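Local coordinates for uncharacterized protein (Parabacteroides distasonis ATCC 8503, PDB 4R03) that is of unknown function, a DUF3836-family protein, probably secreted or exported, that folds as an antiparallel beta sheet built from hairpin repeats, at residues Tyr63-Gln68 and Ile76-Gly81; Arg33-Tyr38 and Lys48-Asp53; Tyr4-Lys9 and Lys18-Gln23. One frame throughout, in Å; residues are numbered along the deposited sequence. Where two conformers were deposited one is given.

Interaction 1 of 3, residues Tyr63-Gln68 and Ile76-Gly81; sequences YQITYQ and IKTNYG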
loop_
_atom_site.group_PDB
_atom_site.type_symbol
_atom_site.label_atom_id
_atom_site.label_comp_id
_atom_site.label_asym_id
_atom_site.label_seq_id
_atom_site.Cartn_x
_atom_site.Cartn_y
_atom_site.Cartn_z
ATOM N N TYR A 63 -0.146 7.092 3.036
ATOM C CA TYR A 63 0.401 7.392 1.708
ATOM C C TYR A 63 -0.367 6.715 0.640
ATOM O O TYR A 63 -1.170 5.802 0.880
ATOM C CB TYR A 63 1.906 7.087 1.593
ATOM C CG TYR A 63 2.323 5.608 1.595
ATOM C CD1 TYR A 63 2.024 4.806 0.506
ATOM C CD2 TYR A 63 3.002 5.059 2.642
ATOM C CE1 TYR A 63 2.448 3.442 0.442
ATOM C CE2 TYR A 63 3.441 3.689 2.582
ATOM C CZ TYR A 63 3.140 2.946 1.487
ATOM O OH TYR A 63 3.490 1.583 1.403
ATOM N N GLN A 64 -0.129 7.138 -0.591
ATOM C CA GLN A 64 -0.796 6.618 -1.773
ATOM C C GLN A 64 0.254 6.525 -2.890
ATOM O O GLN A 64 0.998 7.488 -3.113
ATOM C CB GLN A 64 -1.915 7.508 -2.245
ATOM C CG GLN A 64 -2.589 7.034 -3.492
ATOM C CD GLN A 64 -3.635 7.992 -3.980
ATOM O OE1 GLN A 64 -3.320 9.075 -4.504
ATOM N NE2 GLN A 64 -4.882 7.607 -3.829
ATOM N N ILE A 65 0.332 5.374 -3.563
ATOM C CA ILE A 65 1.211 5.251 -4.730
ATOM C C ILE A 65 0.339 4.905 -5.930
ATOM O O ILE A 65 -0.596 4.091 -5.835
ATOM C CB ILE A 65 2.231 4.145 -4.489
ATOM C CG1 ILE A 65 3.021 4.354 -3.200
ATOM C CG2 ILE A 65 3.155 3.944 -5.745
ATOM C CD1 ILE A 65 4.001 3.309 -2.874
ATOM N N THR A 66 0.616 5.547 -7.079
ATOM C CA THR A 66 -0.003 5.167 -8.340
ATOM C C THR A 66 1.062 4.627 -9.307
ATOM O O THR A 66 2.238 4.940 -9.180
ATOM C CB THR A 66 -0.799 6.295 -9.006
ATOM O OG1 THR A 66 0.070 7.404 -9.211
ATOM C CG2 THR A 66 -1.972 6.723 -8.160
ATOM N N TYR A 67 0.622 3.724 -10.152
ATOM C CA TYR A 67 1.543 2.884 -11.004
ATOM C C TYR A 67 1.147 3.025 -12.460
ATOM O O TYR A 67 0.002 2.908 -12.814
ATOM C CB TYR A 67 1.493 1.408 -10.633
ATOM C CG TYR A 67 1.775 1.160 -9.185
ATOM C CD1 TYR A 67 0.736 1.240 -8.234
ATOM C CD2 TYR A 67 3.034 0.818 -8.741
ATOM C CE1 TYR A 67 1.024 1.043 -6.875
ATOM C CE2 TYR A 67 3.332 0.629 -7.374
ATOM C CZ TYR A 67 2.306 0.747 -6.452
ATOM O OH TYR A 67 2.592 0.511 -5.152
ATOM N N GLN A 68 2.170 3.297 -13.292
ATOM C CA GLN A 68 2.030 3.333 -14.759
ATOM C C GLN A 68 3.007 2.347 -15.432
ATOM O O GLN A 68 4.128 2.160 -14.991
ATOM C CB GLN A 68 2.327 4.731 -15.224
ATOM C CG GLN A 68 1.347 5.737 -14.780
ATOM C CD GLN A 68 1.700 7.072 -15.392
ATOM O OE1 GLN A 68 2.763 7.645 -15.100
ATOM N NE2 GLN A 68 0.840 7.551 -16.284
ATOM N N ILE A 76 8.258 -0.136 -14.133
ATOM C CA ILE A 76 7.015 0.430 -13.648
ATOM C C ILE A 76 7.309 1.836 -13.064
ATOM O O ILE A 76 8.179 1.970 -12.228
ATOM C CB ILE A 76 6.407 -0.507 -12.556
ATOM C CG1 ILE A 76 6.206 -1.940 -13.082
ATOM C CG2 ILE A 76 5.085 0.030 -12.101
ATOM C CD1 ILE A 76 6.036 -2.983 -11.969
ATOM N N LYS A 77 6.572 2.824 -13.517
ATOM C CA LYS A 77 6.714 4.207 -13.049
ATOM C C LYS A 77 5.738 4.439 -11.886
ATOM O O LYS A 77 4.539 4.209 -12.046
ATOM C CB LYS A 77 6.424 5.186 -14.172
ATOM C CG LYS A 77 7.569 5.251 -15.180
ATOM C CD LYS A 77 7.260 6.217 -16.325
ATOM C CE LYS A 77 8.475 6.357 -17.266
ATOM N NZ LYS A 77 8.330 7.459 -18.271
ATOM N N THR A 78 6.278 4.818 -10.755
ATOM C CA THR A 78 5.469 5.010 -9.531
ATOM C C THR A 78 5.514 6.448 -9.056
ATOM O O THR A 78 6.544 7.122 -9.139
ATOM C CB THR A 78 5.873 4.072 -8.379
ATOM O OG1 THR A 78 7.108 4.500 -7.783
ATOM C CG2 THR A 78 5.972 2.621 -8.904
ATOM N N ASN A 79 4.349 6.925 -8.595
ATOM C CA ASN A 79 4.196 8.286 -8.069
ATOM C C ASN A 79 3.607 8.163 -6.658
ATOM O O ASN A 79 2.524 7.561 -6.489
ATOM C CB ASN A 79 3.262 9.071 -8.922
ATOM C CG ASN A 79 3.130 10.534 -8.460
ATOM O OD1 ASN A 79 2.137 10.928 -7.851
ATOM N ND2 ASN A 79 4.132 11.329 -8.775
ATOM N N TYR A 80 4.354 8.660 -5.694
ATOM C CA TYR A 80 4.048 8.499 -4.278
ATOM C C TYR A 80 3.710 9.859 -3.710
ATOM O O TYR A 80 4.377 10.858 -4.017
ATOM C CB TYR A 80 5.285 7.911 -3.567
ATOM C CG TYR A 80 5.351 8.023 -2.078
ATOM C CD1 TYR A 80 5.785 9.200 -1.439
ATOM C CD2 TYR A 80 5.079 6.920 -1.252
ATOM C CE1 TYR A 80 5.865 9.263 -0.052
ATOM C CE2 TYR A 80 5.175 6.994 0.088
ATOM C CZ TYR A 80 5.569 8.150 0.694
ATOM O OH TYR A 80 5.689 8.256 2.074
ATOM N N GLY A 81 2.747 9.893 -2.800
ATOM C CA GLY A 81 2.449 11.104 -2.027
ATOM C C GLY A 81 1.958 10.728 -0.638
ATOM O O GLY A 81 1.323 9.691 -0.506
HETATM O O HOH W 1 -0.156 9.507 -7.538
HETATM O O HOH W 2 3.611 6.955 -12.198
#
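Tyr80 reaches across to Tyr63 and lays a ring edge atom over its neighbour: Tyr80 CE2 sits above one face of the Tyr63 ring, 3.5 Å from Tyr63 CG. The two side chains cross at about a right angle, while their ring planes are inclined by 41° with centroids 5.2 Å apart, an oblique aromatic pair. Tyr63 CG stands between its backbone N and carbonyl carbon (chi1 70°), which brings the start of that ring against Tyr80. The same Tyr80 ring meets Ile65 at its edge, where CD2 packs on Ile65 CG1.

Farther along this face Tyr67 and Thr78 lie side by side and point the same way, Thr78 CG2 touching Tyr67 CD2 at 3.5 Å. Ile76 CG2 approaches the edge of the Tyr67 ring, near its plane, and Ile65 CG2 covers one face of it, offset toward the rim.

The other face, with Thr66, Asn79, Gln68 and Lys77, is polar. Thr66 and Asn79 run alongside each other, and one water joins them, 2.7 Å from Thr66 OG1 and 2.7 Å from Asn79 OD1. A second water lies between Gln68 OE1 and the Lys77 carbonyl, within hydrogen-bonding reach of both, the second approach being weak. Beneath the side chains run paired backbone bonds of Gln64 with Gly81, Thr66 with Asn79 and Gln68 with Lys77, as in a regular antiparallel beta hairpin; Thr66 N to Asn79 O is 2.8 Å.

The hairpin is flanked by further strands. Residues 63-68 bond through Tyr63, Ile65 and Tyr67 to strand 44-53, while Asn79 ND2 gives a hydrogen bond to Asn96 OD1 on strand 94-100, which also pairs through its backbone with Ile76 and Thr78.

Interaction 2 of 3, residues Arg33-Tyr38 and Lys48-Asp53; sequences RYEFQY and KAFRWD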
loop_
_atom_site.group_PDB
_atom_site.type_symbol
_atom_site.label_atom_id
_atom_site.label_comp_id
_atom_site.label_asym_id
_atom_site.label_seq_id
_atom_site.Cartn_x
_atom_site.Cartn_y
_atom_site.Cartn_z
ATOM N N ARG A 33 -2.371 -1.041 7.017
ATOM C CA ARG A 33 -3.390 -1.582 6.128
ATOM C C ARG A 33 -3.151 -1.037 4.725
ATOM O O ARG A 33 -2.939 0.128 4.537
ATOM C CB ARG A 33 -4.788 -1.178 6.586
ATOM C CG ARG A 33 -5.913 -1.592 5.643
ATOM C CD ARG A 33 -7.257 -1.092 6.177
ATOM N NE ARG A 33 -8.304 -1.409 5.187
ATOM C CZ ARG A 33 -8.999 -2.511 5.185
ATOM N NH1 ARG A 33 -8.896 -3.397 6.149
ATOM N NH2 ARG A 33 -9.862 -2.682 4.197
ATOM N N TYR A 34 -3.155 -1.953 3.752
ATOM C CA TYR A 34 -2.988 -1.608 2.351
ATOM C C TYR A 34 -4.298 -1.907 1.627
ATOM O O TYR A 34 -4.950 -2.940 1.862
ATOM C CB TYR A 34 -1.900 -2.418 1.718
ATOM C CG TYR A 34 -0.555 -2.268 2.360
ATOM C CD1 TYR A 34 0.118 -1.083 2.291
ATOM C CD2 TYR A 34 0.051 -3.316 3.016
ATOM C CE1 TYR A 34 1.359 -0.953 2.855
ATOM C CE2 TYR A 34 1.300 -3.182 3.638
ATOM C CZ TYR A 34 1.988 -2.000 3.483
ATOM O OH TYR A 34 3.250 -1.850 4.083
ATOM N N GLU A 35 -4.685 -1.032 0.714
ATOM C CA GLU A 35 -5.845 -1.248 -0.173
ATOM C C GLU A 35 -5.365 -1.054 -1.596
ATOM O O GLU A 35 -4.569 -0.139 -1.875
ATOM C CB GLU A 35 -6.952 -0.293 0.150
ATOM C CG GLU A 35 -7.537 -0.475 1.537
ATOM C CD GLU A 35 -8.739 0.394 1.841
ATOM O OE1 GLU A 35 -9.025 1.326 1.070
ATOM O OE2 GLU A 35 -9.343 0.173 2.939
ATOM N N PHE A 36 -5.878 -1.880 -2.502
ATOM C CA PHE A 36 -5.394 -1.925 -3.892
ATOM C C PHE A 36 -6.538 -1.725 -4.855
ATOM O O PHE A 36 -7.640 -2.269 -4.698
ATOM C CB PHE A 36 -4.736 -3.281 -4.194
ATOM C CG PHE A 36 -3.604 -3.633 -3.290
ATOM C CD1 PHE A 36 -2.309 -3.189 -3.575
ATOM C CD2 PHE A 36 -3.815 -4.321 -2.111
ATOM C CE1 PHE A 36 -1.262 -3.493 -2.705
ATOM C CE2 PHE A 36 -2.783 -4.606 -1.257
ATOM C CZ PHE A 36 -1.498 -4.179 -1.550
ATOM N N GLN A 37 -6.235 -0.963 -5.892
ATOM C CA GLN A 37 -7.127 -0.850 -7.046
ATOM C C GLN A 37 -6.346 -1.217 -8.316
ATOM O O GLN A 37 -5.125 -1.221 -8.342
ATOM C CB GLN A 37 -7.746 0.551 -7.127
ATOM C CG GLN A 37 -8.627 0.938 -5.917
ATOM C CD GLN A 37 -9.336 2.297 -6.088
ATOM O OE1 GLN A 37 -10.151 2.485 -6.989
ATOM N NE2 GLN A 37 -9.027 3.236 -5.220
ATOM N N TYR A 38 -7.107 -1.571 -9.370
ATOM C CA TYR A 38 -6.542 -2.190 -10.572
ATOM C C TYR A 38 -6.976 -1.435 -11.845
ATOM O O TYR A 38 -8.066 -0.897 -11.893
ATOM C CB TYR A 38 -7.004 -3.651 -10.692
ATOM C CG TYR A 38 -6.412 -4.456 -9.585
ATOM C CD1 TYR A 38 -7.049 -4.493 -8.346
ATOM C CD2 TYR A 38 -5.252 -5.165 -9.721
ATOM C CE1 TYR A 38 -6.477 -5.205 -7.282
ATOM C CE2 TYR A 38 -4.673 -5.859 -8.678
ATOM C CZ TYR A 38 -5.348 -5.898 -7.445
ATOM O OH TYR A 38 -4.684 -6.582 -6.437
ATOM N N LYS A 48 -2.988 2.286 -1.498
ATOM C CA LYS A 48 -3.115 3.190 -0.366
ATOM C C LYS A 48 -2.712 2.488 0.900
ATOM O O LYS A 48 -3.083 1.322 1.099
ATOM C CB LYS A 48 -4.519 3.677 -0.224
ATOM C CG LYS A 48 -4.919 4.714 -1.173
ATOM C CD LYS A 48 -6.337 5.205 -0.736
ATOM C CE LYS A 48 -6.902 6.106 -1.745
ATOM N NZ LYS A 48 -8.119 6.727 -1.232
ATOM N N ALA A 49 -1.924 3.143 1.716
ATOM C CA ALA A 49 -1.458 2.615 2.984
ATOM C C ALA A 49 -2.091 3.476 4.088
ATOM O O ALA A 49 -2.086 4.739 3.977
ATOM C CB ALA A 49 0.028 2.647 3.116
ATOM N N PHE A 50 -2.597 2.817 5.135
ATOM C CA PHE A 50 -3.196 3.447 6.292
ATOM C C PHE A 50 -2.420 3.070 7.542
ATOM O O PHE A 50 -1.997 1.912 7.700
ATOM C CB PHE A 50 -4.637 2.979 6.457
ATOM C CG PHE A 50 -5.542 3.260 5.300
ATOM C CD1 PHE A 50 -5.496 2.474 4.147
ATOM C CD2 PHE A 50 -6.453 4.328 5.338
ATOM C CE1 PHE A 50 -6.326 2.729 3.081
ATOM C CE2 PHE A 50 -7.263 4.582 4.250
ATOM C CZ PHE A 50 -7.201 3.783 3.127
ATOM N N ARG A 51 -2.284 4.029 8.460
ATOM C CA ARG A 51 -1.717 3.781 9.787
ATOM C C ARG A 51 -2.888 3.548 10.767
ATOM O O ARG A 51 -4.013 4.013 10.547
ATOM C CB ARG A 51 -0.839 4.943 10.252
ATOM C CG ARG A 51 -1.590 6.235 10.446
ATOM C CD ARG A 51 -0.596 7.366 10.908
ATOM N NE ARG A 51 -1.355 8.584 11.019
ATOM C CZ ARG A 51 -2.095 8.902 12.071
ATOM N NH1 ARG A 51 -2.064 8.170 13.143
ATOM N NH2 ARG A 51 -2.792 10.043 12.072
ATOM N N TRP A 52 -2.582 2.860 11.844
ATOM C CA TRP A 52 -3.585 2.587 12.885
ATOM C C TRP A 52 -3.397 3.655 13.950
ATOM O O TRP A 52 -2.390 3.707 14.668
ATOM C CB TRP A 52 -3.473 1.206 13.457
ATOM C CG TRP A 52 -4.491 0.883 14.458
ATOM C CD1 TRP A 52 -4.272 0.749 15.785
ATOM C CD2 TRP A 52 -5.881 0.639 14.240
ATOM N NE1 TRP A 52 -5.437 0.434 16.415
ATOM C CE2 TRP A 52 -6.448 0.340 15.496
ATOM C CE3 TRP A 52 -6.717 0.644 13.120
ATOM C CZ2 TRP A 52 -7.793 0.051 15.627
ATOM C CZ3 TRP A 52 -8.009 0.344 13.253
ATOM C CH2 TRP A 52 -8.566 0.100 14.516
ATOM N N ASP A 53 -4.408 4.503 14.085
ATOM C CA ASP A 53 -4.391 5.520 15.147
ATOM C C ASP A 53 -4.958 4.942 16.447
ATOM O O ASP A 53 -6.119 4.590 16.548
ATOM C CB ASP A 53 -5.144 6.746 14.667
ATOM C CG ASP A 53 -5.117 7.872 15.678
ATOM O OD1 ASP A 53 -5.648 7.631 16.776
ATOM O OD2 ASP A 53 -4.541 8.939 15.363
#
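Phe50 and Glu35 meet across an antiparallel beta hairpin, a surface contact between strands 27-38 and 44-53 in the middle of the seven-stranded sheet. Arg33 with Phe50 and Glu35 with Lys48 are hydrogen-bonded pairs, and Tyr34 with Ala49 between them is a non-hydrogen-bonded pair. Phe50 N to Arg33 O, at 2.8 Å, is one of the four backbone bonds. The pairing continues toward the turn, where Gln37 bonds through its backbone with Ser45 and Glu46.

On the face of Tyr34 and Ala49 the packing is small: the Ala49 methyl lies 3.8 Å from Tyr34 CD1. Tyr63 of the next strand touches both residues, and Lys47 makes a cation-pi contact with Tyr34.

The opposite face carries longer side chains. The Glu35 side chain crosses Phe50 at about a right angle, its carboxylate plane turned 52° from the ring, with Glu35 CD 3.6 Å from Phe50 CE1. Phe50 CG is anti to its carbonyl carbon (chi1 -59°), and the Arg33 carbonyl oxygen lies in plane at the ring edge. Arg33 also has a phosphate ion, probably from the crystallisation liquor, on NH1. Extended as far as NE, Arg33 forms a salt bridge with Glu35, two residues on in its own strand, side-on and to the anti side of one oxygen: NE lies 2.9 Å and NH2 3.2 Å from Glu35 OE2.

Interaction 3 of 3, residues Tyr4-Lys9 and Lys18-Gln23; sequences YLYDTK and KVVFLQ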
loop_
_atom_site.group_PDB
_atom_site.type_symbol
_atom_site.label_atom_id
_atom_site.label_comp_id
_atom_site.label_asym_id
_atom_site.label_seq_id
_atom_site.Cartn_x
_atom_site.Cartn_y
_atom_site.Cartn_z
ATOM N N TYR A 4 4.991 -11.448 12.408
ATOM C CA TYR A 4 3.939 -10.733 11.713
ATOM C C TYR A 4 2.778 -11.679 11.442
ATOM O O TYR A 4 2.982 -12.854 11.052
ATOM C CB TYR A 4 4.399 -10.090 10.402
ATOM C CG TYR A 4 5.430 -9.045 10.616
ATOM C CD1 TYR A 4 5.066 -7.772 11.006
ATOM C CD2 TYR A 4 6.802 -9.359 10.492
ATOM C CE1 TYR A 4 6.055 -6.790 11.209
ATOM C CE2 TYR A 4 7.787 -8.388 10.762
ATOM C CZ TYR A 4 7.383 -7.129 11.099
ATOM O OH TYR A 4 8.347 -6.162 11.402
ATOM N N LEU A 5 1.583 -11.149 11.634
ATOM C CA LEU A 5 0.339 -11.834 11.244
ATOM C C LEU A 5 -0.284 -10.983 10.128
ATOM O O LEU A 5 -0.421 -9.746 10.242
ATOM C CB LEU A 5 -0.590 -11.905 12.441
ATOM C CG LEU A 5 -1.940 -12.580 12.181
ATOM C CD1 LEU A 5 -1.835 -14.046 11.973
ATOM C CD2 LEU A 5 -2.860 -12.343 13.419
ATOM N N TYR A 6 -0.583 -11.608 9.007
ATOM C CA TYR A 6 -1.109 -10.924 7.865
ATOM C C TYR A 6 -2.549 -11.384 7.651
ATOM O O TYR A 6 -2.821 -12.583 7.689
ATOM C CB TYR A 6 -0.331 -11.224 6.636
ATOM C CG TYR A 6 1.162 -10.939 6.744
ATOM C CD1 TYR A 6 1.665 -9.690 6.491
ATOM C CD2 TYR A 6 2.026 -11.955 7.089
ATOM C CE1 TYR A 6 3.012 -9.417 6.620
ATOM C CE2 TYR A 6 3.396 -11.706 7.199
ATOM C CZ TYR A 6 3.878 -10.457 6.940
ATOM O OH TYR A 6 5.228 -10.129 7.057
ATOM N N ASP A 7 -3.430 -10.442 7.346
ATOM C CA ASP A 7 -4.830 -10.757 6.982
ATOM C C ASP A 7 -5.056 -10.187 5.578
ATOM O O ASP A 7 -5.102 -8.931 5.419
ATOM C CB ASP A 7 -5.784 -10.105 7.977
ATOM C CG ASP A 7 -7.240 -10.382 7.680
ATOM O OD1 ASP A 7 -7.514 -11.349 6.962
ATOM O OD2 ASP A 7 -8.100 -9.606 8.163
ATOM N N THR A 8 -5.277 -11.045 4.602
ATOM C CA THR A 8 -5.402 -10.625 3.203
ATOM C C THR A 8 -6.790 -10.938 2.700
ATOM O O THR A 8 -7.291 -12.087 2.871
ATOM C CB THR A 8 -4.367 -11.339 2.314
ATOM O OG1 THR A 8 -3.052 -11.064 2.809
ATOM C CG2 THR A 8 -4.458 -10.881 0.879
ATOM N N LYS A 9 -7.443 -9.956 2.090
ATOM C CA LYS A 9 -8.725 -10.164 1.418
ATOM C C LYS A 9 -8.533 -10.154 -0.080
ATOM O O LYS A 9 -7.873 -9.239 -0.625
ATOM C CB LYS A 9 -9.717 -9.065 1.766
ATOM C CG LYS A 9 -10.175 -9.015 3.201
ATOM C CD LYS A 9 -11.049 -10.195 3.535
ATOM C CE LYS A 9 -11.839 -9.954 4.808
ATOM N NZ LYS A 9 -10.981 -9.915 5.996
ATOM N N LYS A 18 -4.826 -5.790 2.551
ATOM C CA LYS A 18 -3.931 -6.584 3.385
ATOM C C LYS A 18 -3.683 -5.774 4.663
ATOM O O LYS A 18 -3.257 -4.601 4.570
ATOM C CB LYS A 18 -2.618 -6.872 2.674
ATOM C CG LYS A 18 -1.607 -7.677 3.461
ATOM C CD LYS A 18 -0.316 -8.013 2.608
ATOM C CE LYS A 18 -0.609 -8.823 1.347
ATOM N NZ LYS A 18 0.567 -9.517 0.622
ATOM N N VAL A 19 -3.885 -6.404 5.810
ATOM C CA VAL A 19 -3.552 -5.835 7.120
ATOM C C VAL A 19 -2.375 -6.563 7.698
ATOM O O VAL A 19 -2.350 -7.810 7.734
ATOM C CB VAL A 19 -4.757 -5.877 8.077
ATOM C CG1 VAL A 19 -4.354 -5.350 9.471
ATOM C CG2 VAL A 19 -5.887 -5.037 7.495
ATOM N N VAL A 20 -1.398 -5.801 8.195
ATOM C CA VAL A 20 -0.233 -6.356 8.876
ATOM C C VAL A 20 -0.337 -6.057 10.346
ATOM O O VAL A 20 -0.491 -4.873 10.735
ATOM C CB VAL A 20 1.082 -5.719 8.360
ATOM C CG1 VAL A 20 2.300 -6.348 9.056
ATOM C CG2 VAL A 20 1.185 -5.829 6.857
ATOM N N PHE A 21 -0.283 -7.104 11.159
ATOM C CA PHE A 21 -0.203 -7.022 12.610
ATOM C C PHE A 21 1.232 -7.337 13.067
ATOM O O PHE A 21 1.847 -8.323 12.595
ATOM C CB PHE A 21 -1.122 -7.987 13.308
ATOM C CG PHE A 21 -2.575 -7.814 13.018
ATOM C CD1 PHE A 21 -3.128 -8.358 11.891
ATOM C CD2 PHE A 21 -3.426 -7.221 13.955
ATOM C CE1 PHE A 21 -4.490 -8.237 11.657
ATOM C CE2 PHE A 21 -4.796 -7.122 13.689
ATOM C CZ PHE A 21 -5.292 -7.591 12.554
ATOM N N LEU A 22 1.785 -6.473 13.908
ATOM C CA LEU A 22 3.076 -6.722 14.552
ATOM C C LEU A 22 2.893 -7.464 15.864
ATOM O O LEU A 22 2.134 -7.046 16.757
ATOM C CB LEU A 22 3.794 -5.381 14.785
ATOM C CG LEU A 22 5.107 -5.484 15.591
ATOM C CD1 LEU A 22 6.149 -6.285 14.840
ATOM C CD2 LEU A 22 5.638 -4.053 15.873
ATOM N N GLN A 23 3.579 -8.590 15.988
ATOM C CA GLN A 23 3.620 -9.414 17.189
ATOM C C GLN A 23 5.008 -9.231 17.812
ATOM O O GLN A 23 6.014 -9.585 17.181
ATOM C CB GLN A 23 3.392 -10.856 16.834
ATOM C CG GLN A 23 1.974 -11.164 16.298
ATOM C CD GLN A 23 1.940 -12.443 15.541
ATOM O OE1 GLN A 23 2.725 -12.674 14.650
ATOM N NE2 GLN A 23 0.949 -13.255 15.835
#
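Tyr4 packs against Val20 and Leu22 on one face of an antiparallel beta hairpin, and this aromatic-aliphatic patch is the close-packed part of the contact. Its ring crosses both aliphatic side chains at a slant: CD1 lies 3.7 Å from Val20 CG1, and CE1 is equally far from Leu22 CD1. Val20 is shared between two tyrosines. Its CG1, anti to the backbone N (chi1 -178°), reaches Tyr4 and also lies near Tyr6 CE1, while CG2 comes to the edge of the Tyr6 ring, near the ring plane, 3.9 Å from CD1. Tyr6 and Val20 themselves run side by side. Farther along, the Lys18 chain lies beside Thr8, its CE 3.6 Å from Thr8 OG1; a bend at chi3 (-60°) places that carbon. The ammonium group belongs elsewhere, donating to the backbone oxygens of Phe108 and Ser109 at the C-terminus.

The other face is looser. The Phe21 ring turns its edge to the backbone, with Leu5 O in plane at 3.5 Å from CD1, and the Leu5 and Phe21 side chains approach through their CB atoms, 4.0 Å apart. Exposed Leu5 also touches the amide end of Gln23. Backbone bonds in both directions between Leu5 and Phe21 and between Asp7 and Val19 hold the strands together beneath these side chains; Val19 N to Asp7 O is 2.8 Å.

Strand 2-11 is an outermost strand within this chain, so residues 4-9 have a sheet neighbour on one flank. Residues 18-23 lie one place farther in: Lys18 and Val20 bond through their backbones to strand 27-38, whose Arg33, Gln31 and Lys30 touch Val19, Val20 and Phe21.

In the fold
The three contacts are successive hairpins of one antiparallel sheet whose strands follow chain order, in line with an origin in beta-hairpin repeats. Interaction 3 lies toward one edge, interaction 2 in the middle and interaction 1 toward the other edge. Interaction 2 touches both others: Tyr34 N lies 2.8 Å from Lys18 O, and Tyr63 O lies 2.9 Å from Ala49 N, each a probable backbone hydrogen bond. Its centre is about 12 Å from that of interaction 3 and about 13 Å from that of interaction 1; the outer two do not touch. Bound phosphate lies by Arg33 and Val19, where interactions 2 and 3 meet; no active site is known.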